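Local coordinates for PUM-HD domain-containing protein (Caenorhabditis elegans, PDB 7CGF) that binds a PBE RNA through its Pumilio repeat domain, and so probably recognises the 3' untranslated regions of target messenger RNAs, at residues K89-E92 / H98-R101; K125-E128 / L134-K137; V145-M150 / I185-V190; R220-A225 / V250-N255; V237-S242 / L274-V279. The protein carries 2 engineered substitutions. All blocks are in the same frame, centred on the assembly; numbering follows the deposited sequence.

Contact 1: K89-E92 / H98-R101; sequences KFFE and HWAR
W99 turns the pyrrole edge of its indole to the backbone carbonyls of F90 and E92, tying the end of one helix to the start of the next within one predicted Pumilio repeat. Residues 89-92 make a type I beta turn where helix 83-89 runs out, and W99 opens helix 99-106.

One hydrogen bond crosses between the segments. NE1 of W99 donates to O of E92 over 3.2 Å, with an angle of 146° at the hydrogen. The acceptor lies close to the indole plane, but the nitrogen stands well above the carbonyl plane of E92 and misses its lone pairs. This tie supplements the turn's own bond from N of E92 to O of K89, which is weak at 3.4 Å. Next along the indole edge, CD1 of W99 sits 3.3 Å from O of F90, in the ring plane. That carbonyl is buried with no hydrogen-bond partner in the model, so an indole C-H is what faces it.

Apolar contact comes from F91, whose CD1 reaches to 4.1 Å from CD1 of W99. Beyond it, the F91 ring packs on V122 and A126 of helix 119-129. OE2 of E92 makes a salt bridge with K125.

The third element is aromatic. F90 and H98 meet at a slant, planes 75° apart; F67 stacks on H98 and also meets F90. With E95 holding ND1 of H98 by a hydrogen bond, that same nitrogen lies 3.6 Å from CD1 of F90.

Contact 2: K125-E128 / L134-K137; sequences KALE and LQIK
Q135 stretches across from helix 132-142 to take hold of the backbone of L127 in helix 119-129. NE2 of Q135 donates to O of L127 over 3.0 Å, with 153° at the hydrogen. Both flat groups are turned to suit: the nitrogen arrives in the carbonyl plane of L127, and the oxygen lies almost in the amide plane of Q135.

Alongside the bond the two side chains pass at a slant, CD2 of L127 lying 4.2 Å from CG of Q135. It is the glutamine's extended chain, chi2 at 174°, that carries the amide past the leucine branch to the carbonyl behind it. A second backbone oxygen, that of K165, accepts from the same NE2, so this buried nitrogen is gripped by two carbonyls and the amide's rotation is restrained.

Further out, Q135 also touches I130 and V166, while L127 packs on V158 and K161 of helix 155-165 and on I138 of its partner helix. Both segments fall within one predicted Pumilio repeat, and the arrangement is that of a helical hairpin in a PUF domain: two consecutive helices, pinned near their connection by a side-chain-to-backbone bond that also engages the C-terminal end of helix 155-165.

Contact 3: V145-M150 / I185-V190; sequences VIHRCM and IYEMSV
H147 and E187 reach out to each other across the gap between their helices and join in a His-carboxylate hydrogen bond. NE2 of H147 donates to OE1 of E187 over 3.1 Å, with 150° at the hydrogen. The oxygen sits near the imidazole plane and is met on its syn side, though the ring and carboxylate planes are twisted 44° apart. The other ring nitrogen, ND1, is bonded to E180, and OE1 of E187 also has a salt bridge to K151. An imidazole held between two carboxylates would probably lean toward its charged form.

A CH-pi contact covers one face of the same ring: CE of M188 stands 3.8 Å from the H147 ring centroid, nearly on the normal. The bend at chi2 of M188, -65°, helps swing the methyl there.

Apolar contact completes the set. M150 and M188 cross at about a right angle, and their CE atoms are only 3.5 Å apart, tighter than usual van der Waals contact. SD of M188 lies equally near CE of M150.

The axes of 146-150 and 185-189 come within 11.7 Å of each other, at 32°, in successive predicted Pumilio repeats. Helix 172-178 backs them, L178 touching both M150 and I185, while helix 221-225 packs on Y186 and S189.

Contact 4: R220-A225 / V250-N255; sequences RFDEIA and VTRVSN
NE and NH2 of R252 each take one carboxylate oxygen of D222. NE donates to OD1 of D222 over 2.7 Å and almost straight, at 174°. NH2 of R252 takes OD2 of D222 at 2.9 Å. Both oxygens lie near the guanidinium plane, but the carboxylate is twisted 38° from it: OD1 is met on its syn side, whereas OD2 is approached from above the carboxylate plane. R252 reaches this far because its chain is extended from CG to NE, starting with CG anti to the backbone N (chi1 -172°). On the way its CD passes 3.9 Å from CD2 of F221, the ring standing steeply to the guanidinium. F260 of helix 257-261 packs against both F221 and D222.

The salt bridge spans the three-helix succession that recurs in Pumilio domains: short helix 221-225 leads into helix 230-240, and helix 243-255 returns alongside to present R252.

A second side-on pair lies within the first segment. R220, at the N-cap position of helix 221-225, sends NE to OE1 of E223 at 3.0 Å and NH2 to OE2 of E223 at 2.9 Å, so that both acidic side chains of this short helix have both oxygens satisfied by arginine. The R220 guanidinium also makes a cation-pi contact with Y186. In helix 243-255, O of V250 accepts twice, from N and from OG of S254, each at 2.8 Å and from opposite faces of its plane. Likewise the hydroxyl of T251 is hydrogen-bonded to O of M247, four residues back.

Contact 5: V237-S242 / L274-V279; sequences VIEHGS and LEQGAV
Q276 lays its amide alongside the stem of E239, while its CB rests on I238. Against E239 the two flat ends are nearly aligned, carboxylate and amide planes 23° apart, but no hydrogen bond joins them. NE2 of Q276 comes to 3.6 Å from CD of E239, closer to the carboxyl carbon than to either oxygen. Its other branch, OE1, lies against the aliphatic part, 3.8 Å from CG of E239.

What turns the amide this way is the bend at chi2 of Q276, -84°. E239, by contrast, is extended beyond CG, and the two chains pass at a slant. The polar end of E239 is committed elsewhere: its OE1 makes a salt bridge with K272, one turn before Q276. On the far side, the ring of H240 lies with its face over CG of E239, 3.9 Å from the plane.

I238 meets the root of the glutamine. Its CG2 touches CB of Q276 at 3.7 Å, and I238 also packs on V269, K272 and C273 along the same helix and on I249 of helix 243-255.

The contact sits where both helices finish, G241 and G277 being the first residues to leave helical geometry. N of G241 still closes a 2.7 Å bond to O of V237, while R246 collects the carbonyls of I238 and G241. Helices 230-240 and 266-276 thus lie as neighbours, in successive predicted repeats, in the row that lines the concave, RNA-binding surface characteristic of PUF domains.

How the contacts relate
The five contacts follow the arc of the Pumilio repeat domain, each with its nearest atom about 6 to 8 Å from the bound RNA. Contacts 1 and 2 are directly joined: OE2 of E92 bridges to NZ of K125 at 2.8 Å, and CB of W99 packs 3.7 Å from CD1 of L134. Contact 3 stands about 21 Å from contact 2, centre to centre, and touches contact 4 where Y186 CG lies 3.4 Å from NH1 of R220. Contacts 4 and 5 interleave along the chain, their centres about 14 Å apart. Contacts 1 and 4, about 47 Å apart between centres, occupy opposite sides of the chain's centre.

Contact 1: K89-E92 / H98-R101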
# COMPACT_ATOMS: atom_id res chain seq x y z
N LYS A 89 -16.72 -14.35 -8.41
CA LYS A 89 -16.55 -15.13 -9.63
C LYS A 89 -17.14 -14.43 -10.84
O LYS A 89 -16.64 -14.60 -11.96
CB LYS A 89 -17.20 -16.51 -9.48
CG LYS A 89 -16.42 -17.50 -8.63
CD LYS A 89 -15.04 -17.72 -9.20
CE LYS A 89 -14.35 -18.94 -8.60
NZ LYS A 89 -12.93 -19.05 -9.11
N PHE A 90 -18.21 -13.66 -10.65
CA PHE A 90 -18.85 -13.01 -11.79
C PHE A 90 -18.26 -11.64 -12.12
O PHE A 90 -18.78 -10.96 -13.01
CB PHE A 90 -20.35 -12.91 -11.54
CG PHE A 90 -21.04 -14.24 -11.69
CD1 PHE A 90 -21.26 -14.77 -12.95
CD2 PHE A 90 -21.40 -14.97 -10.59
CE1 PHE A 90 -21.87 -16.01 -13.10
CE2 PHE A 90 -22.00 -16.21 -10.72
CZ PHE A 90 -22.25 -16.73 -11.99
N PHE A 91 -17.17 -11.24 -11.45
CA PHE A 91 -16.39 -10.10 -11.89
C PHE A 91 -15.09 -10.52 -12.55
O PHE A 91 -14.27 -9.67 -12.91
CB PHE A 91 -16.08 -9.16 -10.70
CG PHE A 91 -17.21 -8.23 -10.36
CD1 PHE A 91 -17.75 -7.40 -11.31
CD2 PHE A 91 -17.70 -8.17 -9.06
CE1 PHE A 91 -18.78 -6.53 -11.00
CE2 PHE A 91 -18.73 -7.30 -8.73
CZ PHE A 91 -19.28 -6.48 -9.71
N GLU A 92 -14.87 -11.82 -12.73
CA GLU A 92 -13.64 -12.30 -13.33
C GLU A 92 -13.64 -12.06 -14.84
O GLU A 92 -14.69 -11.89 -15.47
CB GLU A 92 -13.43 -13.79 -13.07
CG GLU A 92 -13.31 -14.21 -11.60
CD GLU A 92 -12.03 -13.72 -10.92
OE1 GLU A 92 -11.04 -13.41 -11.61
OE2 GLU A 92 -12.03 -13.67 -9.66
N HIS A 98 -21.63 -10.23 -17.69
CA HIS A 98 -22.39 -10.04 -16.47
C HIS A 98 -21.95 -8.84 -15.65
O HIS A 98 -22.63 -8.50 -14.68
CB HIS A 98 -22.27 -11.29 -15.59
CG HIS A 98 -22.99 -12.47 -16.16
ND1 HIS A 98 -22.44 -13.74 -16.18
CD2 HIS A 98 -24.22 -12.58 -16.71
CE1 HIS A 98 -23.30 -14.57 -16.73
NE2 HIS A 98 -24.39 -13.90 -17.06
N TRP A 99 -20.86 -8.17 -16.03
CA TRP A 99 -20.28 -7.13 -15.19
C TRP A 99 -21.26 -5.99 -14.95
O TRP A 99 -21.42 -5.53 -13.81
CB TRP A 99 -19.01 -6.58 -15.83
CG TRP A 99 -17.83 -7.48 -15.82
CD1 TRP A 99 -17.70 -8.69 -15.19
CD2 TRP A 99 -16.60 -7.23 -16.48
NE1 TRP A 99 -16.44 -9.20 -15.42
CE2 TRP A 99 -15.75 -8.32 -16.20
CE3 TRP A 99 -16.13 -6.19 -17.29
CZ2 TRP A 99 -14.45 -8.40 -16.71
CZ3 TRP A 99 -14.85 -6.27 -17.79
CH2 TRP A 99 -14.02 -7.37 -17.49
N ALA A 100 -21.90 -5.49 -16.01
CA ALA A 100 -22.77 -4.33 -15.85
C ALA A 100 -23.98 -4.65 -14.98
O ALA A 100 -24.34 -3.86 -14.10
CB ALA A 100 -23.20 -3.80 -17.21
N ARG A 101 -24.60 -5.82 -15.19
CA ARG A 101 -25.75 -6.20 -14.36
C ARG A 101 -25.34 -6.38 -12.91
O ARG A 101 -26.11 -6.04 -12.00
CB ARG A 101 -26.39 -7.48 -14.89
CG ARG A 101 -27.20 -7.30 -16.16
CD ARG A 101 -27.75 -8.65 -16.63
NE ARG A 101 -28.61 -9.26 -15.62
CZ ARG A 101 -29.04 -10.52 -15.68
NH1 ARG A 101 -29.81 -11.01 -14.71
NH2 ARG A 101 -28.67 -11.30 -16.69

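Contact 2: K125-E128 / L134-K137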
# COMPACT_ATOMS: atom_id res chain seq x y z
N LYS A 125 -12.18 -6.62 -6.18
CA LYS A 125 -12.18 -7.50 -7.35
C LYS A 125 -12.79 -6.80 -8.56
O LYS A 125 -12.24 -6.85 -9.66
CB LYS A 125 -12.93 -8.80 -7.03
CG LYS A 125 -13.10 -9.78 -8.21
CD LYS A 125 -11.76 -10.17 -8.83
CE LYS A 125 -10.82 -10.79 -7.82
NZ LYS A 125 -11.27 -12.14 -7.44
N ALA A 126 -13.93 -6.13 -8.36
CA ALA A 126 -14.57 -5.41 -9.46
C ALA A 126 -13.64 -4.35 -10.04
O ALA A 126 -13.42 -4.29 -11.26
CB ALA A 126 -15.88 -4.79 -8.97
N LEU A 127 -13.02 -3.52 -9.18
CA LEU A 127 -12.13 -2.49 -9.71
C LEU A 127 -10.92 -3.10 -10.41
O LEU A 127 -10.38 -2.50 -11.35
CB LEU A 127 -11.68 -1.56 -8.59
CG LEU A 127 -12.77 -0.69 -7.99
CD1 LEU A 127 -12.23 0.04 -6.76
CD2 LEU A 127 -13.31 0.32 -9.03
N GLU A 128 -10.46 -4.25 -9.95
CA GLU A 128 -9.32 -4.92 -10.56
C GLU A 128 -9.61 -5.37 -11.98
O GLU A 128 -8.70 -5.42 -12.81
CB GLU A 128 -8.92 -6.12 -9.70
CG GLU A 128 -7.90 -7.05 -10.31
CD GLU A 128 -6.51 -6.46 -10.38
OE1 GLU A 128 -6.25 -5.46 -9.66
OE2 GLU A 128 -5.69 -7.00 -11.15
N LEU A 134 -17.50 1.26 -15.91
CA LEU A 134 -18.03 0.65 -14.70
C LEU A 134 -17.19 1.02 -13.48
O LEU A 134 -17.73 1.19 -12.39
CB LEU A 134 -18.10 -0.87 -14.87
CG LEU A 134 -19.11 -1.34 -15.92
CD1 LEU A 134 -19.14 -2.85 -16.00
CD2 LEU A 134 -20.49 -0.80 -15.59
N GLN A 135 -15.87 1.13 -13.64
CA GLN A 135 -15.05 1.63 -12.54
C GLN A 135 -15.51 3.01 -12.10
O GLN A 135 -15.65 3.27 -10.90
CB GLN A 135 -13.58 1.69 -12.95
CG GLN A 135 -12.89 0.37 -13.17
CD GLN A 135 -11.49 0.57 -13.71
OE1 GLN A 135 -11.28 1.40 -14.61
NE2 GLN A 135 -10.52 -0.14 -13.16
N ILE A 136 -15.73 3.91 -13.06
CA ILE A 136 -16.16 5.26 -12.73
C ILE A 136 -17.49 5.25 -12.00
O ILE A 136 -17.73 6.04 -11.08
CB ILE A 136 -16.23 6.11 -14.02
CG1 ILE A 136 -14.84 6.31 -14.61
CG2 ILE A 136 -16.88 7.45 -13.74
CD1 ILE A 136 -14.86 6.92 -16.00
N LYS A 137 -18.39 4.33 -12.39
CA LYS A 137 -19.68 4.22 -11.72
C LYS A 137 -19.51 3.84 -10.26
O LYS A 137 -20.15 4.42 -9.37
CB LYS A 137 -20.55 3.20 -12.47
CG LYS A 137 -21.99 3.14 -12.00
CD LYS A 137 -22.86 2.27 -12.91
CE LYS A 137 -24.22 2.07 -12.26
NZ LYS A 137 -25.12 1.19 -13.06

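Contact 3: V145-M150 / I185-V190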
# COMPACT_ATOMS: atom_id res chain seq x y z
N VAL A 145 -18.32 8.94 0.50
CA VAL A 145 -17.75 8.53 1.79
C VAL A 145 -16.23 8.54 1.76
O VAL A 145 -15.60 7.88 2.60
CB VAL A 145 -18.27 7.13 2.20
CG1 VAL A 145 -19.76 7.18 2.54
CG2 VAL A 145 -18.05 6.12 1.07
N ILE A 146 -15.61 9.33 0.87
CA ILE A 146 -14.19 9.14 0.57
C ILE A 146 -13.27 9.47 1.77
O ILE A 146 -12.30 8.75 2.01
CB ILE A 146 -13.81 9.92 -0.71
CG1 ILE A 146 -12.33 9.73 -1.06
CG2 ILE A 146 -14.18 11.40 -0.59
CD1 ILE A 146 -11.88 8.28 -1.27
N HIS A 147 -13.55 10.54 2.54
CA HIS A 147 -12.63 10.84 3.65
C HIS A 147 -12.60 9.72 4.68
O HIS A 147 -11.52 9.26 5.09
CB HIS A 147 -12.97 12.17 4.34
CG HIS A 147 -12.01 12.55 5.44
ND1 HIS A 147 -11.20 13.67 5.37
CD2 HIS A 147 -11.73 11.96 6.63
CE1 HIS A 147 -10.46 13.74 6.47
NE2 HIS A 147 -10.77 12.72 7.25
N ARG A 148 -13.78 9.23 5.09
CA ARG A 148 -13.80 8.15 6.07
C ARG A 148 -13.26 6.87 5.47
O ARG A 148 -12.59 6.08 6.15
CB ARG A 148 -15.23 7.97 6.60
CG ARG A 148 -15.36 7.00 7.76
CD ARG A 148 -16.76 7.03 8.39
NE ARG A 148 -17.82 7.03 7.38
CZ ARG A 148 -18.55 5.97 7.05
NH1 ARG A 148 -18.35 4.81 7.65
NH2 ARG A 148 -19.49 6.06 6.12
N CYS A 149 -13.52 6.66 4.18
CA CYS A 149 -13.03 5.47 3.49
C CYS A 149 -11.51 5.38 3.56
O CYS A 149 -10.94 4.31 3.78
CB CYS A 149 -13.52 5.52 2.05
SG CYS A 149 -13.88 3.94 1.30
N MET A 150 -10.82 6.52 3.40
CA MET A 150 -9.37 6.51 3.31
C MET A 150 -8.70 6.07 4.60
O MET A 150 -7.60 5.51 4.57
CB MET A 150 -8.88 7.90 2.90
CG MET A 150 -9.33 8.27 1.51
SD MET A 150 -8.98 10.01 1.20
CE MET A 150 -7.39 9.99 1.92
N ILE A 185 -3.44 16.04 4.76
CA ILE A 185 -2.33 15.19 4.35
C ILE A 185 -1.52 14.73 5.56
O ILE A 185 -1.09 13.58 5.64
CB ILE A 185 -1.45 15.90 3.30
CG1 ILE A 185 -1.98 15.61 1.92
CG2 ILE A 185 0.02 15.48 3.43
CD1 ILE A 185 -1.76 14.18 1.48
N TYR A 186 -1.36 15.61 6.55
CA TYR A 186 -0.70 15.18 7.78
C TYR A 186 -1.50 14.07 8.46
O TYR A 186 -0.94 13.02 8.81
CB TYR A 186 -0.52 16.37 8.73
CG TYR A 186 0.03 15.90 10.06
CD1 TYR A 186 1.38 15.66 10.23
CD2 TYR A 186 -0.83 15.62 11.13
CE1 TYR A 186 1.87 15.20 11.44
CE2 TYR A 186 -0.35 15.14 12.32
CZ TYR A 186 1.00 14.93 12.47
OH TYR A 186 1.48 14.47 13.66
N GLU A 187 -2.81 14.31 8.63
CA GLU A 187 -3.69 13.35 9.29
C GLU A 187 -3.63 12.00 8.60
O GLU A 187 -3.57 10.95 9.27
CB GLU A 187 -5.13 13.90 9.29
CG GLU A 187 -6.25 12.86 9.54
CD GLU A 187 -7.70 13.29 9.12
OE1 GLU A 187 -8.66 12.56 9.48
OE2 GLU A 187 -7.90 14.32 8.43
N MET A 188 -3.61 12.00 7.27
CA MET A 188 -3.57 10.73 6.54
C MET A 188 -2.20 10.09 6.64
O MET A 188 -2.08 8.86 6.77
CB MET A 188 -3.95 10.94 5.07
CG MET A 188 -5.39 11.39 4.84
SD MET A 188 -6.54 10.10 5.34
CE MET A 188 -8.11 11.00 5.17
N SER A 189 -1.14 10.90 6.54
CA SER A 189 0.21 10.34 6.55
C SER A 189 0.57 9.68 7.87
O SER A 189 1.46 8.82 7.89
CB SER A 189 1.24 11.43 6.23
OG SER A 189 1.04 11.94 4.93
N VAL A 190 -0.05 10.08 8.99
CA VAL A 190 0.27 9.47 10.27
C VAL A 190 -0.78 8.45 10.70
O VAL A 190 -0.74 7.97 11.85
CB VAL A 190 0.50 10.53 11.36
CG1 VAL A 190 1.52 11.55 10.84
CG2 VAL A 190 -0.80 11.22 11.73

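Contact 4: R220-A225 / V250-N255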
# COMPACT_ATOMS: atom_id res chain seq x y z
N ARG A 220 5.00 20.00 6.85
CA ARG A 220 5.18 19.35 8.15
C ARG A 220 6.15 18.19 8.03
O ARG A 220 5.97 17.12 8.62
CB ARG A 220 3.84 18.92 8.72
CG ARG A 220 2.99 20.14 9.01
CD ARG A 220 1.65 19.80 9.59
NE ARG A 220 1.78 19.24 10.92
CZ ARG A 220 0.73 18.91 11.68
NH1 ARG A 220 -0.50 19.10 11.22
NH2 ARG A 220 0.91 18.40 12.87
N PHE A 221 7.22 18.43 7.28
CA PHE A 221 8.16 17.38 6.92
C PHE A 221 8.76 16.69 8.15
O PHE A 221 8.78 15.46 8.23
CB PHE A 221 9.29 17.96 6.06
CG PHE A 221 10.26 16.92 5.60
CD1 PHE A 221 9.96 16.11 4.53
CD2 PHE A 221 11.47 16.72 6.28
CE1 PHE A 221 10.83 15.14 4.11
CE2 PHE A 221 12.34 15.75 5.85
CZ PHE A 221 12.01 14.96 4.76
N ASP A 222 9.31 17.47 9.09
CA ASP A 222 10.02 16.86 10.20
C ASP A 222 9.11 15.93 11.00
O ASP A 222 9.53 14.83 11.40
CB ASP A 222 10.61 17.92 11.12
CG ASP A 222 11.73 18.70 10.47
OD1 ASP A 222 12.13 18.38 9.33
OD2 ASP A 222 12.22 19.64 11.14
N GLU A 223 7.87 16.36 11.25
CA GLU A 223 6.94 15.53 12.03
C GLU A 223 6.58 14.27 11.27
O GLU A 223 6.51 13.17 11.85
CB GLU A 223 5.67 16.31 12.34
CG GLU A 223 5.80 17.52 13.20
CD GLU A 223 4.51 18.30 13.17
OE1 GLU A 223 4.39 19.24 12.33
OE2 GLU A 223 3.60 17.90 13.92
N ILE A 224 6.31 14.41 9.97
CA ILE A 224 5.91 13.25 9.18
C ILE A 224 7.08 12.28 9.02
O ILE A 224 6.92 11.05 9.10
CB ILE A 224 5.35 13.71 7.83
CG1 ILE A 224 4.09 14.56 8.05
CG2 ILE A 224 4.97 12.49 6.93
CD1 ILE A 224 3.49 15.12 6.75
N ALA A 225 8.29 12.82 8.83
CA ALA A 225 9.47 11.99 8.59
C ALA A 225 9.81 11.10 9.78
O ALA A 225 10.35 10.00 9.58
CB ALA A 225 10.67 12.86 8.25
N VAL A 250 17.05 16.43 0.83
CA VAL A 250 18.45 16.14 1.15
C VAL A 250 19.10 17.33 1.83
O VAL A 250 19.95 17.16 2.72
CB VAL A 250 19.20 15.72 -0.12
CG1 VAL A 250 20.71 15.71 0.11
CG2 VAL A 250 18.69 14.36 -0.58
N THR A 251 18.75 18.55 1.40
CA THR A 251 19.27 19.73 2.07
C THR A 251 18.83 19.76 3.52
O THR A 251 19.64 20.03 4.42
CB THR A 251 18.82 21.00 1.35
OG1 THR A 251 19.35 21.01 0.02
CG2 THR A 251 19.30 22.26 2.07
N ARG A 252 17.55 19.47 3.77
CA ARG A 252 17.05 19.51 5.14
C ARG A 252 17.68 18.42 6.00
O ARG A 252 18.04 18.66 7.16
CB ARG A 252 15.53 19.39 5.15
CG ARG A 252 14.94 19.62 6.52
CD ARG A 252 13.48 20.02 6.45
NE ARG A 252 13.00 20.41 7.77
CZ ARG A 252 12.91 21.66 8.19
NH1 ARG A 252 13.25 22.66 7.38
NH2 ARG A 252 12.47 21.92 9.42
N VAL A 253 17.77 17.20 5.45
CA VAL A 253 18.39 16.08 6.15
C VAL A 253 19.85 16.38 6.45
O VAL A 253 20.33 16.14 7.56
CB VAL A 253 18.23 14.79 5.31
CG1 VAL A 253 19.14 13.70 5.83
CG2 VAL A 253 16.76 14.33 5.33
N SER A 254 20.58 16.91 5.47
CA SER A 254 21.99 17.20 5.68
C SER A 254 22.19 18.28 6.73
O SER A 254 23.10 18.18 7.56
CB SER A 254 22.65 17.60 4.36
OG SER A 254 22.62 16.51 3.46
N ASN A 255 21.36 19.33 6.70
CA ASN A 255 21.48 20.40 7.67
C ASN A 255 21.11 19.97 9.08
O ASN A 255 21.47 20.65 10.04
CB ASN A 255 20.63 21.60 7.26
CG ASN A 255 21.19 22.33 6.05
OD1 ASN A 255 22.37 22.19 5.73
ND2 ASN A 255 20.35 23.11 5.39

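Contact 5: V237-S242 / L274-V279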
# COMPACT_ATOMS: atom_id res chain seq x y z
N VAL A 237 7.99 10.03 -1.29
CA VAL A 237 8.32 11.33 -1.91
C VAL A 237 9.72 11.30 -2.50
O VAL A 237 9.94 11.74 -3.64
CB VAL A 237 8.17 12.47 -0.89
CG1 VAL A 237 8.59 13.82 -1.56
CG2 VAL A 237 6.75 12.54 -0.39
N ILE A 238 10.70 10.81 -1.73
CA ILE A 238 12.06 10.70 -2.25
C ILE A 238 12.09 9.92 -3.56
O ILE A 238 12.72 10.34 -4.55
CB ILE A 238 12.98 10.07 -1.20
CG1 ILE A 238 13.16 11.05 -0.03
CG2 ILE A 238 14.34 9.69 -1.82
CD1 ILE A 238 13.67 10.40 1.28
N GLU A 239 11.37 8.81 -3.62
CA GLU A 239 11.43 7.98 -4.82
C GLU A 239 10.63 8.59 -5.97
O GLU A 239 11.11 8.60 -7.11
CB GLU A 239 10.94 6.58 -4.52
CG GLU A 239 11.04 5.67 -5.73
CD GLU A 239 10.92 4.21 -5.39
OE1 GLU A 239 10.85 3.87 -4.18
OE2 GLU A 239 10.91 3.40 -6.33
N HIS A 240 9.43 9.10 -5.69
CA HIS A 240 8.48 9.46 -6.74
C HIS A 240 8.34 10.96 -6.96
O HIS A 240 7.59 11.36 -7.86
CB HIS A 240 7.12 8.83 -6.44
CG HIS A 240 7.15 7.33 -6.41
ND1 HIS A 240 7.21 6.58 -7.56
CD2 HIS A 240 7.12 6.45 -5.39
CE1 HIS A 240 7.22 5.30 -7.25
NE2 HIS A 240 7.18 5.19 -5.93
N GLY A 241 9.01 11.79 -6.17
CA GLY A 241 8.93 13.23 -6.31
C GLY A 241 9.86 13.74 -7.40
O GLY A 241 10.50 12.99 -8.13
N SER A 242 9.93 15.07 -7.49
CA SER A 242 10.79 15.74 -8.45
C SER A 242 12.22 15.81 -7.93
O SER A 242 12.50 15.58 -6.75
CB SER A 242 10.27 17.15 -8.74
OG SER A 242 10.41 18.00 -7.61
N LEU A 274 20.09 7.95 0.58
CA LEU A 274 21.36 7.41 0.12
C LEU A 274 21.16 6.36 -0.97
O LEU A 274 22.00 6.23 -1.86
CB LEU A 274 22.13 6.82 1.30
CG LEU A 274 22.63 7.85 2.32
CD1 LEU A 274 22.94 7.15 3.63
CD2 LEU A 274 23.87 8.61 1.81
N GLU A 275 20.06 5.61 -0.91
CA GLU A 275 19.75 4.60 -1.91
C GLU A 275 19.24 5.23 -3.21
O GLU A 275 19.57 4.76 -4.30
CB GLU A 275 18.71 3.61 -1.36
CG GLU A 275 19.15 2.90 -0.08
CD GLU A 275 18.00 2.21 0.65
OE1 GLU A 275 16.81 2.53 0.41
OE2 GLU A 275 18.28 1.33 1.50
N GLN A 276 18.45 6.30 -3.10
CA GLN A 276 17.81 6.92 -4.26
C GLN A 276 18.53 8.15 -4.79
O GLN A 276 18.27 8.56 -5.93
CB GLN A 276 16.37 7.33 -3.90
CG GLN A 276 15.46 6.16 -3.64
CD GLN A 276 14.89 5.59 -4.92
OE1 GLN A 276 14.79 6.28 -5.93
NE2 GLN A 276 14.50 4.32 -4.88
N GLY A 277 19.40 8.76 -3.99
CA GLY A 277 19.95 10.04 -4.36
C GLY A 277 21.10 9.94 -5.35
O GLY A 277 21.82 8.95 -5.42
N ALA A 278 21.26 11.01 -6.12
CA ALA A 278 22.38 11.12 -7.04
C ALA A 278 23.66 11.42 -6.27
O ALA A 278 23.64 11.76 -5.08
CB ALA A 278 22.13 12.22 -8.07
N VAL A 279 24.79 11.33 -6.97
CA VAL A 279 26.07 11.53 -6.31
C VAL A 279 26.13 12.88 -5.61
O VAL A 279 26.69 12.99 -4.51
CB VAL A 279 27.22 11.36 -7.32
CG1 VAL A 279 28.57 11.63 -6.65
CG2 VAL A 279 27.18 9.96 -7.92